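Flavoenzyme PA4991 (PDB 5EZ7) probably functions as an FAD-dependent oxidoreductase of the DAO family, binding one FAD per subunit, with a physiological substrate that is still unknown. Local coordinates at residues V126-K130 against K146-L150; R198-V202 against L361-R367; A237-P241 against W302-G306; G280-E285 against A311-V315. One frame throughout, in Å; residues are numbered along the deposited sequence.

Contact 1: V126-K130 against K146-L150; sequences VEQAK and KAYRL
Glu127 and Arg149 pair across two antiparallel strands through backbone bonds. Arg149 N gives its hydrogen to Glu127 O at 2.7 Å. The return bond, from Glu127 N to Arg149 O, is longer at 3.3 Å. A third bond runs from Ala129 N to Ala147 O at 2.9 Å. Between these, Gln128 and Tyr148 form a non-hydrogen-bonded pair. Here Tyr148 CA makes a C-H...O contact with Glu127 O.

The strands belong to the eight-stranded mixed sheet. Strand 127-129 is outermost in it, and strand 146-149 is bonded on its other side to strand 102-105, where Tyr148 pairs with Leu103.

Apolar contacts lie on the side of Gln128 and Tyr148. Gln128 CG is anti to the backbone N (chi1 -154°), beside its own carbonyl carbon. This puts it over one face of the Tyr148 ring, 4.1 Å from CE2 and offset toward the rim. Val126 CG2 approaches the same ring obliquely at CD2. Val126 CG1 meets Leu150 CD2 at 3.6 Å, the two side chains lying alongside each other.

Among the polar side chains, Glu127 and Arg149 run side by side, but Glu127 OE1 and Arg149 NH1, 4.6 Å apart, are too distant for a salt bridge. Gln128 NE2 rests 3.5 Å from Lys146 CE, while Gln128 OE1 accepts a bond from Lys130 NZ.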
loop_
_atom_site.group_PDB
_atom_site.type_symbol
_atom_site.label_atom_id
_atom_site.label_comp_id
_atom_site.label_asym_id
_atom_site.label_seq_id
_atom_site.Cartn_x
_atom_site.Cartn_y
_atom_site.Cartn_z
ATOM N N VAL A 126 8.548 10.759 -21.071
ATOM C CA VAL A 126 8.475 9.319 -21.385
ATOM C C VAL A 126 9.338 8.909 -22.597
ATOM O O VAL A 126 9.798 9.754 -23.363
ATOM C CB VAL A 126 7.011 8.839 -21.588
ATOM C CG1 VAL A 126 6.096 9.513 -20.570
ATOM C CG2 VAL A 126 6.512 9.066 -23.020
ATOM N N GLU A 127 9.520 7.601 -22.766
ATOM C CA GLU A 127 10.374 7.035 -23.813
ATOM C C GLU A 127 9.572 6.046 -24.618
ATOM O O GLU A 127 8.953 5.178 -24.036
ATOM C CB GLU A 127 11.536 6.267 -23.167
ATOM C CG GLU A 127 12.917 6.901 -23.297
ATOM C CD GLU A 127 14.016 5.845 -23.409
ATOM O OE1 GLU A 127 13.964 4.847 -22.642
ATOM O OE2 GLU A 127 14.917 6.000 -24.266
ATOM N N GLN A 128 9.610 6.128 -25.939
ATOM C CA GLN A 128 9.018 5.062 -26.732
ATOM C C GLN A 128 9.980 3.864 -26.801
ATOM O O GLN A 128 11.105 3.991 -27.282
ATOM C CB GLN A 128 8.643 5.536 -28.120
ATOM C CG GLN A 128 7.515 4.703 -28.712
ATOM C CD GLN A 128 7.646 4.441 -30.193
ATOM O OE1 GLN A 128 8.646 4.780 -30.819
ATOM N NE2 GLN A 128 6.631 3.820 -30.760
ATOM N N ALA A 129 9.525 2.710 -26.309
ATOM C CA ALA A 129 10.375 1.545 -26.158
ATOM C C ALA A 129 10.333 0.733 -27.429
ATOM O O ALA A 129 9.273 0.577 -28.029
ATOM C CB ALA A 129 9.921 0.718 -24.977
ATOM N N LYS A 130 11.492 0.240 -27.849
ATOM C CA LYS A 130 11.595 -0.570 -29.059
ATOM C C LYS A 130 12.610 -1.682 -28.942
ATOM O O LYS A 130 13.535 -1.609 -28.130
ATOM C CB LYS A 130 11.989 0.307 -30.241
ATOM C CG LYS A 130 10.815 0.775 -31.077
ATOM C CD LYS A 130 10.988 2.233 -31.444
ATOM C CE LYS A 130 10.056 2.631 -32.572
ATOM N NZ LYS A 130 10.190 4.091 -32.832
ATOM N N LYS A 146 2.300 0.259 -29.775
ATOM C CA LYS A 146 3.473 0.903 -29.215
ATOM C C LYS A 146 3.442 1.013 -27.721
ATOM O O LYS A 146 2.385 1.196 -27.112
ATOM C CB LYS A 146 3.668 2.288 -29.827
ATOM C CG LYS A 146 2.437 2.937 -30.455
ATOM C CD LYS A 146 2.832 4.173 -31.249
ATOM C CE LYS A 146 3.643 3.805 -32.485
ATOM N NZ LYS A 146 3.686 4.920 -33.454
ATOM N N ALA A 147 4.627 0.913 -27.135
ATOM C CA ALA A 147 4.776 0.953 -25.695
ATOM C C ALA A 147 5.685 2.102 -25.306
ATOM O O ALA A 147 6.648 2.409 -26.029
ATOM C CB ALA A 147 5.318 -0.373 -25.178
ATOM N N TYR A 148 5.359 2.718 -24.163
ATOM C CA TYR A 148 6.057 3.889 -23.638
ATOM C C TYR A 148 6.534 3.615 -22.205
ATOM O O TYR A 148 5.740 3.279 -21.342
ATOM C CB TYR A 148 5.130 5.110 -23.659
ATOM C CG TYR A 148 4.549 5.476 -25.012
ATOM C CD1 TYR A 148 3.510 4.739 -25.570
ATOM C CD2 TYR A 148 5.018 6.584 -25.726
ATOM C CE1 TYR A 148 2.961 5.073 -26.802
ATOM C CE2 TYR A 148 4.479 6.930 -26.969
ATOM C CZ TYR A 148 3.443 6.170 -27.505
ATOM O OH TYR A 148 2.893 6.492 -28.745
ATOM N N ARG A 149 7.833 3.747 -21.982
ATOM C CA ARG A 149 8.483 3.557 -20.675
ATOM C C ARG A 149 8.268 4.786 -19.733
ATOM O O ARG A 149 8.532 5.923 -20.132
ATOM C CB ARG A 149 10.000 3.311 -20.892
ATOM C CG ARG A 149 10.813 3.136 -19.614
ATOM C CD ARG A 149 12.321 2.950 -19.805
ATOM N NE ARG A 149 12.831 2.176 -18.660
ATOM C CZ ARG A 149 14.021 2.302 -18.052
ATOM N NH1 ARG A 149 14.941 3.170 -18.475
ATOM N NH2 ARG A 149 14.301 1.523 -16.992
ATOM N N LEU A 150 7.804 4.564 -18.502
ATOM C CA LEU A 150 7.597 5.661 -17.541
ATOM C C LEU A 150 8.673 5.639 -16.475
ATOM O O LEU A 150 9.382 4.635 -16.307
ATOM C CB LEU A 150 6.228 5.558 -16.873
ATOM C CG LEU A 150 5.031 5.486 -17.829
ATOM C CD1 LEU A 150 3.771 5.053 -17.106
ATOM C CD2 LEU A 150 4.806 6.812 -18.532
#

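Contact 2: R198-V202 against L361-R367; sequences RAQRV and LEEDGIR
Arg201, Gln200 and Ile366 make the tightly packed part of this contact. The end of Ile366 lies over one face of the Arg201 guanidinium, with CD1 3.6 Å from NH1. At the edge of the same group, Arg201 NH2 forms a salt bridge with Asp364 OD2 at 3.1 Å. The carboxylate is met on its anti side, and its plane is turned 68° from the guanidinium. A bend at chi2 (-68°) folds the Arg201 chain back, and NH1 also reaches Gln200 O at 2.9 Å. Two bonds in its own plane thus fix the rotation of the guanidinium. Nearer the backbone, Arg201 CG touches Leu361 CD2. Gln200 NE2 bonds to Arg367 O at 2.8 Å, within the amide plane, and also to Asp9 OD1. Ile366 CG2 packs against this amide, 3.6 Å from Gln200 OE1.

The looser side holds a water and the exposed Arg367. Gln200 OE1 accepts from the water at 2.6 Å, and the water accepts from Arg367 N. Arg367 CB points away from 198-202, and its guanidinium makes a weak salt bridge with Glu362 OE1.

The contact joins strand 201-204 and the residue before it to the end of helix 350-364, which Gly365, with positive phi, closes in a Schellman motif. Gln200 holds the chain beyond it directly through NE2 and through a water from OE1. Asp364 is shared between Arg201, through OD2, and Arg360, through OD1, so its negative charge is probably well balanced.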
loop_
_atom_site.group_PDB
_atom_site.type_symbol
_atom_site.label_atom_id
_atom_site.label_comp_id
_atom_site.label_asym_id
_atom_site.label_seq_id
_atom_site.Cartn_x
_atom_site.Cartn_y
_atom_site.Cartn_z
ATOM N N ARG A 198 0.921 5.326 27.012
ATOM C CA ARG A 198 0.738 6.771 26.998
ATOM C C ARG A 198 1.513 7.376 25.843
ATOM O O ARG A 198 2.611 6.916 25.539
ATOM C CB ARG A 198 1.198 7.372 28.340
ATOM C CG ARG A 198 0.321 6.925 29.503
ATOM C CD ARG A 198 0.608 7.611 30.854
ATOM N NE ARG A 198 -0.654 8.149 31.388
ATOM C CZ ARG A 198 -1.659 7.411 31.875
ATOM N NH1 ARG A 198 -1.566 6.078 31.961
ATOM N NH2 ARG A 198 -2.775 8.005 32.286
ATOM N N ALA A 199 0.949 8.389 25.190
ATOM C CA ALA A 199 1.628 8.988 24.011
ATOM C C ALA A 199 1.166 10.383 23.724
ATOM O O ALA A 199 0.053 10.693 24.044
ATOM C CB ALA A 199 1.398 8.147 22.773
ATOM N N GLN A 200 2.063 11.209 23.158
ATOM C CA GLN A 200 1.814 12.653 22.974
ATOM C C GLN A 200 0.790 12.766 21.898
ATOM O O GLN A 200 -0.017 13.705 21.889
ATOM C CB GLN A 200 3.064 13.462 22.584
ATOM C CG GLN A 200 4.270 13.320 23.487
ATOM C CD GLN A 200 5.333 14.383 23.211
ATOM O OE1 GLN A 200 5.078 15.584 23.357
ATOM N NE2 GLN A 200 6.539 13.949 22.814
ATOM N N ARG A 201 0.841 11.820 20.956
ATOM C CA ARG A 201 -0.191 11.688 19.911
ATOM C C ARG A 201 -0.525 10.264 19.607
ATOM O O ARG A 201 0.265 9.399 19.889
ATOM C CB ARG A 201 0.279 12.339 18.605
ATOM C CG ARG A 201 0.422 13.842 18.699
ATOM C CD ARG A 201 -0.922 14.531 18.861
ATOM N NE ARG A 201 -0.822 15.984 18.760
ATOM C CZ ARG A 201 -0.626 16.849 19.751
ATOM N NH1 ARG A 201 -0.454 16.472 21.018
ATOM N NH2 ARG A 201 -0.615 18.142 19.459
ATOM N N VAL A 202 -1.680 10.064 18.971
ATOM C CA VAL A 202 -2.150 8.754 18.490
ATOM C C VAL A 202 -2.539 8.945 17.020
ATOM O O VAL A 202 -3.345 9.846 16.681
ATOM C CB VAL A 202 -3.369 8.210 19.289
ATOM C CG1 VAL A 202 -3.843 6.855 18.733
ATOM C CG2 VAL A 202 -3.032 8.048 20.757
ATOM N N LEU A 361 3.015 17.742 13.606
ATOM C CA LEU A 361 3.851 17.607 14.785
ATOM C C LEU A 361 4.770 18.807 14.882
ATOM O O LEU A 361 4.898 19.401 15.935
ATOM C CB LEU A 361 4.695 16.346 14.730
ATOM C CG LEU A 361 3.956 15.014 14.654
ATOM C CD1 LEU A 361 4.955 13.866 14.532
ATOM C CD2 LEU A 361 3.074 14.824 15.876
ATOM N N GLU A 362 5.417 19.105 13.773
ATOM C CA GLU A 362 6.203 20.292 13.572
ATOM C C GLU A 362 5.428 21.597 13.917
ATOM O O GLU A 362 5.921 22.409 14.708
ATOM C CB GLU A 362 6.711 20.282 12.112
ATOM C CG GLU A 362 7.325 21.556 11.574
ATOM C CD GLU A 362 8.281 22.218 12.561
ATOM O OE1 GLU A 362 9.107 21.485 13.182
ATOM O OE2 GLU A 362 8.188 23.470 12.731
ATOM N N GLU A 363 4.237 21.805 13.352
ATOM C CA GLU A 363 3.472 23.005 13.660
ATOM C C GLU A 363 3.031 23.065 15.147
ATOM O O GLU A 363 3.023 24.136 15.757
ATOM C CB GLU A 363 2.274 23.184 12.727
ATOM C CG GLU A 363 1.550 24.511 13.036
ATOM C CD GLU A 363 0.560 24.995 11.987
ATOM O OE1 GLU A 363 0.262 24.244 11.017
ATOM O OE2 GLU A 363 0.088 26.148 12.154
ATOM N N ASP A 364 2.680 21.913 15.715
ATOM C CA ASP A 364 2.190 21.854 17.085
ATOM C C ASP A 364 3.288 21.866 18.133
ATOM O O ASP A 364 2.996 22.030 19.323
ATOM C CB ASP A 364 1.280 20.635 17.294
ATOM C CG ASP A 364 -0.165 20.884 16.819
ATOM O OD1 ASP A 364 -0.448 21.985 16.255
ATOM O OD2 ASP A 364 -1.003 19.966 17.034
ATOM N N GLY A 365 4.539 21.726 17.691
ATOM C CA GLY A 365 5.685 21.804 18.566
ATOM C C GLY A 365 5.946 20.528 19.340
ATOM O O GLY A 365 6.551 20.585 20.370
ATOM N N ILE A 366 5.539 19.374 18.835
ATOM C CA ILE A 366 5.735 18.104 19.558
ATOM C C ILE A 366 7.161 17.598 19.301
ATOM O O ILE A 366 7.501 17.390 18.177
ATOM C CB ILE A 366 4.658 17.066 19.134
ATOM C CG1 ILE A 366 3.234 17.566 19.420
ATOM C CG2 ILE A 366 4.890 15.709 19.766
ATOM C CD1 ILE A 366 2.912 17.829 20.889
ATOM N N ARG A 367 7.971 17.407 20.344
ATOM C CA ARG A 367 9.346 16.892 20.220
ATOM C C ARG A 367 9.561 15.575 20.933
ATOM O O ARG A 367 8.801 15.223 21.818
ATOM C CB ARG A 367 10.361 17.871 20.799
ATOM C CG ARG A 367 10.268 19.288 20.264
ATOM C CD ARG A 367 10.699 19.452 18.807
ATOM N NE ARG A 367 9.998 20.602 18.213
ATOM C CZ ARG A 367 9.859 20.863 16.900
ATOM N NH1 ARG A 367 9.176 21.943 16.511
ATOM N NH2 ARG A 367 10.404 20.088 15.963
HETATM O O HOH W 1 6.600 17.672 22.897
#

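Contact 3: A237-P241 against W302-G306; sequences ATLKP and WIDLG
Thr238 and Asp304 join two irregular loops at one end of the eight-stranded mixed sheet of this DAO-family fold. One loop links strand 224-236 to strand 244-246. The other links helix 285-299 to strand 309-320. Trp269 of strand 267-272 lies against both Leu239 and Ile303.

Leu239 and Ile303 cross at about a right angle, with Leu239 CD2 3.9 Å from Ile303 CG2. Leu239 is set at about a right angle to Leu305 as well. Here the two CD2 atoms are 3.4 Å apart, which is unusually short for methyl groups and doubtful in detail. One branch of Leu239 therefore faces both neighbours. The other end of Ile303 points to Lys240. Its CD1 lies 4.0 Å from Lys240 CG and 3.8 Å from Lys240 NZ. The lysine chain bends at chi4 (87°), which brings the ammonium back over this methyl group.

Asp304 also shapes its own loop. Its OD1 accepts from Gly306 N at 2.9 Å, forming an Asx turn, and its backbone O accepts from Thr238. The Thr238 hydroxyl stands between the backbone N and the carbonyl carbon (chi1 57°). From there OG1 donates to Asp304 O at 2.7 Å, tilted 30° from the carbonyl plane.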
loop_
_atom_site.group_PDB
_atom_site.type_symbol
_atom_site.label_atom_id
_atom_site.label_comp_id
_atom_site.label_asym_id
_atom_site.label_seq_id
_atom_site.Cartn_x
_atom_site.Cartn_y
_atom_site.Cartn_z
ATOM N N ALA A 237 3.765 -21.347 -15.994
ATOM C CA ALA A 237 5.166 -21.399 -16.358
ATOM C C ALA A 237 5.523 -20.521 -17.573
ATOM O O ALA A 237 6.671 -20.123 -17.729
ATOM C CB ALA A 237 5.524 -22.868 -16.697
ATOM N N THR A 238 4.565 -20.282 -18.459
ATOM C CA THR A 238 4.836 -19.663 -19.773
ATOM C C THR A 238 4.821 -18.122 -19.743
ATOM O O THR A 238 5.096 -17.468 -20.753
ATOM C CB THR A 238 3.806 -20.155 -20.855
ATOM O OG1 THR A 238 2.467 -19.872 -20.408
ATOM C CG2 THR A 238 3.936 -21.638 -21.106
ATOM N N LEU A 239 4.489 -17.539 -18.604
ATOM C CA LEU A 239 4.343 -16.101 -18.543
ATOM C C LEU A 239 5.712 -15.421 -18.695
ATOM O O LEU A 239 6.718 -16.004 -18.381
ATOM C CB LEU A 239 3.655 -15.653 -17.264
ATOM C CG LEU A 239 2.350 -16.359 -16.968
ATOM C CD1 LEU A 239 1.804 -15.795 -15.656
ATOM C CD2 LEU A 239 1.331 -16.239 -18.085
ATOM N N LYS A 240 5.717 -14.239 -19.297
ATOM C CA LYS A 240 6.900 -13.426 -19.435
ATOM C C LYS A 240 6.618 -12.121 -18.687
ATOM O O LYS A 240 5.458 -11.665 -18.635
ATOM C CB LYS A 240 7.225 -13.182 -20.901
ATOM C CG LYS A 240 7.498 -14.475 -21.661
ATOM C CD LYS A 240 8.332 -14.241 -22.914
ATOM C CE LYS A 240 8.604 -15.509 -23.723
ATOM N NZ LYS A 240 7.508 -15.812 -24.711
ATOM N N PRO A 241 7.667 -11.541 -18.077
ATOM C CA PRO A 241 7.450 -10.332 -17.271
ATOM C C PRO A 241 6.815 -9.153 -18.077
ATOM O O PRO A 241 7.153 -8.912 -19.243
ATOM C CB PRO A 241 8.832 -9.966 -16.750
ATOM C CG PRO A 241 9.736 -11.095 -17.101
ATOM C CD PRO A 241 9.082 -11.973 -18.114
ATOM N N TRP A 302 0.382 -14.510 -28.018
ATOM C CA TRP A 302 1.611 -15.299 -28.165
ATOM C C TRP A 302 2.009 -16.027 -26.874
ATOM O O TRP A 302 2.965 -16.779 -26.888
ATOM C CB TRP A 302 2.778 -14.430 -28.702
ATOM C CG TRP A 302 2.933 -13.097 -28.032
ATOM C CD1 TRP A 302 3.707 -12.805 -26.928
ATOM C CD2 TRP A 302 2.262 -11.881 -28.372
ATOM N NE1 TRP A 302 3.573 -11.483 -26.593
ATOM C CE2 TRP A 302 2.701 -10.887 -27.460
ATOM C CE3 TRP A 302 1.348 -11.528 -29.367
ATOM C CZ2 TRP A 302 2.250 -9.562 -27.513
ATOM C CZ3 TRP A 302 0.883 -10.199 -29.410
ATOM C CH2 TRP A 302 1.335 -9.239 -28.489
ATOM N N ILE A 303 1.310 -15.766 -25.768
ATOM C CA ILE A 303 1.503 -16.469 -24.492
ATOM C C ILE A 303 0.395 -17.516 -24.241
ATOM O O ILE A 303 -0.742 -17.153 -23.929
ATOM C CB ILE A 303 1.505 -15.453 -23.308
ATOM C CG1 ILE A 303 2.567 -14.349 -23.485
ATOM C CG2 ILE A 303 1.779 -16.155 -21.972
ATOM C CD1 ILE A 303 4.009 -14.811 -23.523
ATOM N N ASP A 304 0.747 -18.807 -24.377
ATOM C CA ASP A 304 -0.196 -19.946 -24.169
ATOM C C ASP A 304 -0.608 -20.071 -22.689
ATOM O O ASP A 304 0.201 -20.435 -21.840
ATOM C CB ASP A 304 0.409 -21.281 -24.649
ATOM C CG ASP A 304 -0.644 -22.434 -24.782
ATOM O OD1 ASP A 304 -1.808 -22.323 -24.322
ATOM O OD2 ASP A 304 -0.296 -23.485 -25.373
ATOM N N LEU A 305 -1.875 -19.783 -22.429
ATOM C CA LEU A 305 -2.459 -19.881 -21.109
ATOM C C LEU A 305 -3.248 -21.189 -20.878
ATOM O O LEU A 305 -3.850 -21.363 -19.825
ATOM C CB LEU A 305 -3.342 -18.640 -20.848
ATOM C CG LEU A 305 -2.557 -17.294 -20.886
ATOM C CD1 LEU A 305 -3.493 -16.106 -20.720
ATOM C CD2 LEU A 305 -1.427 -17.201 -19.847
ATOM N N GLY A 306 -3.213 -22.124 -21.820
ATOM C CA GLY A 306 -3.914 -23.408 -21.644
ATOM C C GLY A 306 -3.605 -24.200 -20.362
ATOM O O GLY A 306 -4.440 -24.962 -19.868
#

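Contact 4: G280-E285 against A311-V315; sequences GVARDE and ATLRV
Strand 309-320, at the edge of the eight-stranded mixed sheet, meets the junction of helices 278-282 and 285-299 through Arg314 and Thr312. Arg314 reaches across to the end of the first helix. Its NH2 lies 2.5 Å from Val281 O, with an N-H...O angle of 122°. The bond is weak, and at so short a distance its exact geometry is doubtful. The carbonyl is met at the edge of the guanidinium, near its plane. Arg283 O lies near the same plane, 3.7 Å from Arg314 NH1. The positive group thus lies near the carbonyls of the helix end, with its edge toward them. A bend at chi3 (83°) swings the guanidinium toward the helix, and Val281 CG1 rests 4.0 Å from NH2.

The second half of the contact is made by Glu285, in the first turn of the next helix. Its chain runs extended beyond CG and crosses Thr312 at a slant. The touching atom is the methylene: Glu285 CG lies 3.6 Å from Thr312 OG1 and 3.7 Å from Thr312 CG2. Glu285 OE2 stands 3.6 Å from Thr312 N. The Thr312 hydroxyl has its hydrogen-bond partner in His230 NE2, on the adjoining strand 224-236. His230 ND1 also bonds to Gly280 O, so this one imidazole links both segments.

Asp284 is the N-cap of helix 285-299, and its OD1 makes a weak bond to Ala287 N. Further along the strand, Val315 touches the FAD. These are two helices joined by a tight turn, with an N-cap, packed on an edge strand that continues to the flavin pocket.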
loop_
_atom_site.group_PDB
_atom_site.type_symbol
_atom_site.label_atom_id
_atom_site.label_comp_id
_atom_site.label_asym_id
_atom_site.label_seq_id
_atom_site.Cartn_x
_atom_site.Cartn_y
_atom_site.Cartn_z
ATOM N N GLY A 280 -16.461 -5.546 -13.329
ATOM C CA GLY A 280 -15.754 -6.672 -12.745
ATOM C C GLY A 280 -16.282 -7.067 -11.382
ATOM O O GLY A 280 -16.483 -8.256 -11.097
ATOM N N VAL A 281 -16.515 -6.071 -10.541
ATOM C CA VAL A 281 -17.096 -6.319 -9.226
ATOM C C VAL A 281 -18.434 -7.040 -9.354
ATOM O O VAL A 281 -18.690 -7.960 -8.604
ATOM C CB VAL A 281 -17.198 -5.029 -8.352
ATOM C CG1 VAL A 281 -17.986 -5.279 -7.066
ATOM C CG2 VAL A 281 -15.803 -4.519 -7.976
ATOM N N ALA A 282 -19.260 -6.674 -10.324
ATOM C CA ALA A 282 -20.586 -7.296 -10.443
ATOM C C ALA A 282 -20.542 -8.749 -10.987
ATOM O O ALA A 282 -21.443 -9.530 -10.719
ATOM C CB ALA A 282 -21.501 -6.430 -11.302
ATOM N N ARG A 283 -19.520 -9.097 -11.755
ATOM C CA ARG A 283 -19.353 -10.457 -12.255
ATOM C C ARG A 283 -18.857 -11.388 -11.138
ATOM O O ARG A 283 -17.991 -11.031 -10.319
ATOM C CB ARG A 283 -18.340 -10.500 -13.416
ATOM C CG ARG A 283 -18.788 -9.828 -14.715
ATOM C CD ARG A 283 -17.790 -10.063 -15.859
ATOM N NE ARG A 283 -16.593 -9.227 -15.709
ATOM C CZ ARG A 283 -16.387 -8.027 -16.269
ATOM N NH1 ARG A 283 -17.285 -7.452 -17.084
ATOM N NH2 ARG A 283 -15.238 -7.394 -16.034
ATOM N N ASP A 284 -19.381 -12.603 -11.137
ATOM C CA ASP A 284 -18.889 -13.652 -10.253
ATOM C C ASP A 284 -17.517 -14.158 -10.733
ATOM O O ASP A 284 -17.005 -13.742 -11.777
ATOM C CB ASP A 284 -19.921 -14.799 -10.117
ATOM C CG ASP A 284 -20.338 -15.392 -11.482
ATOM O OD1 ASP A 284 -19.605 -16.273 -12.018
ATOM O OD2 ASP A 284 -21.390 -14.934 -12.029
ATOM N N GLU A 285 -16.928 -15.056 -9.955
ATOM C CA GLU A 285 -15.565 -15.497 -10.195
ATOM C C GLU A 285 -15.299 -16.086 -11.630
ATOM O O GLU A 285 -14.310 -15.719 -12.295
ATOM C CB GLU A 285 -15.131 -16.473 -9.093
ATOM C CG GLU A 285 -13.645 -16.799 -9.187
ATOM C CD GLU A 285 -13.138 -17.818 -8.177
ATOM O OE1 GLU A 285 -13.945 -18.707 -7.806
ATOM O OE2 GLU A 285 -11.923 -17.728 -7.791
ATOM N N ALA A 311 -7.413 -17.502 -10.568
ATOM C CA ALA A 311 -8.153 -17.170 -9.357
ATOM C C ALA A 311 -8.539 -15.695 -9.391
ATOM O O ALA A 311 -8.036 -14.931 -10.209
ATOM C CB ALA A 311 -7.279 -17.468 -8.146
ATOM N N THR A 312 -9.428 -15.277 -8.512
ATOM C CA THR A 312 -9.729 -13.869 -8.374
ATOM C C THR A 312 -9.664 -13.472 -6.917
ATOM O O THR A 312 -9.617 -14.328 -6.018
ATOM C CB THR A 312 -11.076 -13.493 -8.963
ATOM O OG1 THR A 312 -12.106 -13.811 -8.028
ATOM C CG2 THR A 312 -11.284 -14.195 -10.312
ATOM N N LEU A 313 -9.638 -12.164 -6.697
ATOM C CA LEU A 313 -9.534 -11.618 -5.377
ATOM C C LEU A 313 -10.415 -10.377 -5.245
ATOM O O LEU A 313 -10.291 -9.442 -6.044
ATOM C CB LEU A 313 -8.093 -11.237 -5.185
ATOM C CG LEU A 313 -7.736 -10.549 -3.879
ATOM C CD1 LEU A 313 -7.820 -11.556 -2.736
ATOM C CD2 LEU A 313 -6.349 -9.996 -4.005
ATOM N N ARG A 314 -11.301 -10.378 -4.240
ATOM C CA ARG A 314 -12.180 -9.253 -3.929
ATOM C C ARG A 314 -11.529 -8.509 -2.783
ATOM O O ARG A 314 -11.117 -9.126 -1.811
ATOM C CB ARG A 314 -13.576 -9.733 -3.556
ATOM C CG ARG A 314 -14.080 -10.847 -4.463
ATOM C CD ARG A 314 -15.584 -11.119 -4.351
ATOM N NE ARG A 314 -16.203 -10.149 -5.198
ATOM C CZ ARG A 314 -16.885 -10.339 -6.327
ATOM N NH1 ARG A 314 -17.213 -11.532 -6.786
ATOM N NH2 ARG A 314 -17.298 -9.257 -6.979
ATOM N N VAL A 315 -11.369 -7.199 -2.912
ATOM C CA VAL A 315 -10.829 -6.384 -1.826
ATOM C C VAL A 315 -11.333 -4.963 -1.958
ATOM O O VAL A 315 -11.488 -4.430 -3.063
ATOM C CB VAL A 315 -9.284 -6.430 -1.770
ATOM C CG1 VAL A 315 -8.653 -6.063 -3.091
ATOM C CG2 VAL A 315 -8.713 -5.536 -0.681
#

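From the N terminus, contact 1 comes first and closes a short loop between neighbouring strands at one edge of the eight-stranded sheet. It ends before any other contact opens. Contact 2 then opens at 198-202 and closes at 361-367, tying strand 201-204 of the six-stranded sheet to the end of helix 350-364. Contacts 3 and 4 are both nested in this long loop. They cross each other, since 280-285 falls between 237-241 and 302-306, while 311-315 follows. Contact 3 joins the loop after strand 224-236 to the one between helix 285-299 and strand 309-320. Contact 4 reaches the edge of the eight-stranded sheet opposite contact 1. Contact 2 lies across the chain's centre from the other three.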